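IclR transcriptional regulator (Thermotoga maritima, PDB 1MKM) probably binds DNA through a winged helix-turn-helix domain and regulates transcription, as a member of the IclR family of transcription factors. Local coordinates at residues Asp82-His85 against Asp86-Asp90; Ser141-Ala144 against Phe145-Glu148. All blocks are in the same frame, centred on the assembly; numbering follows the deposited sequence.

Contact 1: residues Asp82-His85 against Asp86-Asp90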
# COMPACT_ATOMS: atom_id res chain seq x y z
N ASP B 82 29.79 7.40 5.68
CA ASP B 82 29.46 6.81 6.97
C ASP B 82 29.87 7.72 8.12
O ASP B 82 29.29 7.67 9.21
CB ASP B 82 30.14 5.45 7.11
CG ASP B 82 29.34 4.35 6.47
OD1 ASP B 82 28.51 3.73 7.17
OD2 ASP B 82 29.53 4.11 5.26
N ILE B 83 30.87 8.55 7.87
CA ILE B 83 31.35 9.49 8.88
C ILE B 83 30.35 10.62 9.07
O ILE B 83 30.28 11.23 10.14
CB ILE B 83 32.70 10.08 8.44
CG1 ILE B 83 33.83 9.12 8.79
CG2 ILE B 83 32.94 11.43 9.09
CD1 ILE B 83 35.18 9.67 8.46
N ALA B 84 29.56 10.89 8.04
CA ALA B 84 28.61 11.98 8.09
C ALA B 84 27.13 11.61 8.19
O ALA B 84 26.37 12.26 8.91
CB ALA B 84 28.84 12.91 6.88
N HIS B 85 26.72 10.56 7.50
CA HIS B 85 25.31 10.20 7.50
C HIS B 85 24.44 10.58 8.70
O HIS B 85 23.36 11.14 8.51
CB HIS B 85 25.08 8.72 7.22
CG HIS B 85 23.64 8.40 7.01
ND1 HIS B 85 22.93 8.87 5.93
CD2 HIS B 85 22.74 7.75 7.80
CE1 HIS B 85 21.65 8.53 6.05
NE2 HIS B 85 21.52 7.85 7.18
N ASP B 86 24.87 10.28 9.92
CA ASP B 86 24.04 10.60 11.08
C ASP B 86 23.96 12.09 11.38
O ASP B 86 22.90 12.60 11.79
CB ASP B 86 24.49 9.83 12.31
CG ASP B 86 24.20 8.35 12.19
OD1 ASP B 86 23.16 8.01 11.60
OD2 ASP B 86 24.99 7.52 12.69
N HIS B 87 25.06 12.80 11.19
CA HIS B 87 25.04 14.23 11.42
C HIS B 87 24.04 14.83 10.45
O HIS B 87 23.41 15.83 10.75
CB HIS B 87 26.43 14.82 11.20
CG HIS B 87 27.42 14.38 12.23
ND1 HIS B 87 27.75 13.06 12.42
CD2 HIS B 87 28.14 15.09 13.13
CE1 HIS B 87 28.63 12.97 13.40
NE2 HIS B 87 28.89 14.18 13.84
N LEU B 88 23.89 14.20 9.30
CA LEU B 88 22.95 14.67 8.29
C LEU B 88 21.53 14.43 8.78
O LEU B 88 20.69 15.32 8.72
CB LEU B 88 23.19 13.96 6.96
CG LEU B 88 24.61 14.08 6.38
CD1 LEU B 88 24.71 13.22 5.12
CD2 LEU B 88 24.95 15.55 6.05
N VAL B 89 21.27 13.23 9.28
CA VAL B 89 19.95 12.90 9.79
C VAL B 89 19.63 13.86 10.94
O VAL B 89 18.49 14.32 11.08
CB VAL B 89 19.88 11.43 10.30
CG1 VAL B 89 18.49 11.11 10.80
CG2 VAL B 89 20.25 10.47 9.17
N ASP B 90 20.64 14.20 11.74
CA ASP B 90 20.41 15.11 12.84
C ASP B 90 20.09 16.52 12.32
O ASP B 90 19.16 17.18 12.81
CB ASP B 90 21.63 15.12 13.78
CG ASP B 90 21.39 15.94 15.06
OD1 ASP B 90 20.26 15.96 15.60
OD2 ASP B 90 22.37 16.55 15.52
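The imidazole of H85 lies over one methyl of V89, one helical turn further along helix 79-93. From CB the side chain runs with CG anti to the backbone N (chi1 -171°), and this swings the ring along the helix toward the next turn. CD2 passes OD1 of D86 at 3.8 Å, the ring and carboxylate planes turned 57° apart. Beyond it, CE1 and NE2 reach V89: NE2 of H85 comes to 3.5 Å from CG2 of V89, and the methyl stands over the ring face, 3.9 Å from CG2 to the ring centroid, a CH-pi contact. ND1, on the other flank of the ring, is hydrogen-bonded to OD2 of D113 on strand 108-115, which helps to set the ring's rotation.

Behind the side chains the helix is kinked: the backbone N of D86 and of H87 makes no regular i to i+4 bond, and H87 N has only a weak i to i+3 bond to A84 O. The i to i+4 pattern resumes with L88 N to A84 O at 3.2 Å and V89 N to H85 O at 3.1 Å. CB of A84 meets CG of L88 at 4.4 Å, on the face where A84 touches I243 and L88 packs on the sheet at V99, L101 and V115.

ND1 of H87 is covered without a polar partner, 3.9 Å from A84 O. H85, by contrast, is held by V89 on its own helix and by D113 on the strand, whose nearby carboxylate could raise the imidazole's proton affinity.

Contact 2: residues Ser141-Ala144 against Phe145-Glu148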
# COMPACT_ATOMS: atom_id res chain seq x y z
N SER B 141 30.69 26.75 -1.82
CA SER B 141 31.29 26.55 -0.51
C SER B 141 32.59 25.76 -0.70
O SER B 141 33.54 25.92 0.06
CB SER B 141 30.31 25.78 0.38
OG SER B 141 30.68 25.79 1.75
N ILE B 142 32.64 24.91 -1.72
CA ILE B 142 33.83 24.11 -2.00
C ILE B 142 34.82 24.90 -2.84
O ILE B 142 36.04 24.79 -2.66
CB ILE B 142 33.48 22.79 -2.74
CG1 ILE B 142 32.72 21.85 -1.81
CG2 ILE B 142 34.75 22.12 -3.26
CD1 ILE B 142 32.20 20.60 -2.49
N LEU B 143 34.29 25.71 -3.75
CA LEU B 143 35.12 26.55 -4.61
C LEU B 143 35.68 27.75 -3.85
O LEU B 143 36.36 28.59 -4.43
CB LEU B 143 34.30 27.07 -5.80
CG LEU B 143 34.39 26.25 -7.09
CD1 LEU B 143 33.55 26.91 -8.19
CD2 LEU B 143 35.85 26.16 -7.50
N ALA B 144 35.38 27.81 -2.56
CA ALA B 144 35.85 28.91 -1.73
C ALA B 144 37.00 28.46 -0.85
O ALA B 144 37.36 29.15 0.10
CB ALA B 144 34.71 29.43 -0.85
N PHE B 145 37.58 27.31 -1.16
CA PHE B 145 38.70 26.79 -0.39
C PHE B 145 39.66 25.96 -1.22
O PHE B 145 40.64 25.43 -0.70
CB PHE B 145 38.20 25.97 0.80
CG PHE B 145 37.63 26.81 1.92
CD1 PHE B 145 36.32 27.27 1.85
CD2 PHE B 145 38.42 27.17 3.01
CE1 PHE B 145 35.80 28.08 2.86
CE2 PHE B 145 37.91 27.98 4.02
CZ PHE B 145 36.60 28.43 3.94
N VAL B 146 39.38 25.84 -2.52
CA VAL B 146 40.27 25.10 -3.40
C VAL B 146 41.49 25.99 -3.57
O VAL B 146 41.34 27.19 -3.82
CB VAL B 146 39.63 24.85 -4.80
CG1 VAL B 146 38.39 23.98 -4.66
CG2 VAL B 146 39.27 26.18 -5.47
N PRO B 147 42.70 25.43 -3.42
CA PRO B 147 43.87 26.29 -3.59
C PRO B 147 43.71 27.22 -4.80
O PRO B 147 43.38 26.79 -5.90
CB PRO B 147 45.00 25.28 -3.76
CG PRO B 147 44.59 24.21 -2.79
CD PRO B 147 43.10 24.05 -3.09
N GLU B 148 43.91 28.51 -4.54
CA GLU B 148 43.80 29.58 -5.53
C GLU B 148 44.21 29.17 -6.94
O GLU B 148 43.53 29.48 -7.91
CB GLU B 148 44.65 30.78 -5.07
CG GLU B 148 45.96 30.38 -4.41
CD GLU B 148 46.87 29.58 -5.34
OE1 GLU B 148 47.37 30.16 -6.32
OE2 GLU B 148 47.07 28.37 -5.09
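F145 N reaches back to I142 O over 3.3 Å, and this weak bond (N-H...O angle 145°) is the one hydrogen bond between residues 141-144 and 145-148. It closes the turn at the end of helix 137-143, from which the chain leaves as a loop.

The phenyl ring of F145 lies close to two carbonyl oxygens. Its CG is beside the backbone N (chi1 -74°), which folds the ring back over the preceding peptide, with A144 O over one of its faces. At 2.8 Å from A144 O to CD1 of F145 this approach is tight and probably strained, a consequence of the local backbone between adjacent residues that counts for little as an interaction. S141 O lies instead at the ring edge, near the plane, 3.6 Å from CD1 of F145.

The remaining contacts are apolar. CB of A144 lies 3.8 Å from CD1 of F145. The methyls of V146 part to two neighbours: CG1, anti to the carbonyl carbon, approaches CG2 of I142 at 4.3 Å and also sits close to I142 O, whereas CG2 meets CD2 of L143 at 4.0 Å, the two side chains slanting across each other.

Five of the six touching residues are buried, covered from several directions. L143 and V146 pack on L151 of helix 148-157, A144 rests on I181 and R182 of helix 171-184, and I142, F145 and V146 all touch P211. The F145 ring also meets that of F205 at about 55°, and the turn lies against the ends of strands 197-205 and 211-220.

Overall arrangement
Contacts 1 and 2 both belong to the C-terminal domain, in this family usually the effector-binding one, with centres 23 Å apart and nearest atoms about 12 Å apart. Contact 1 lies within one kinked helix and is partly buried: a histidine ring and backbone bonds dominate, with polar groups at its margin. Contact 2 is buried and closes a helix end, its chemistry mostly apolar, centred on V146, with a phenyl ring over a carbonyl and a single weak hydrogen bond. They share the six-stranded sheet, contact 1 against strands 98-105 and 108-115, contact 2 by strand 211-220. The S141 side chain is about 9 Å from that of C199, a zinc ligand of this protein.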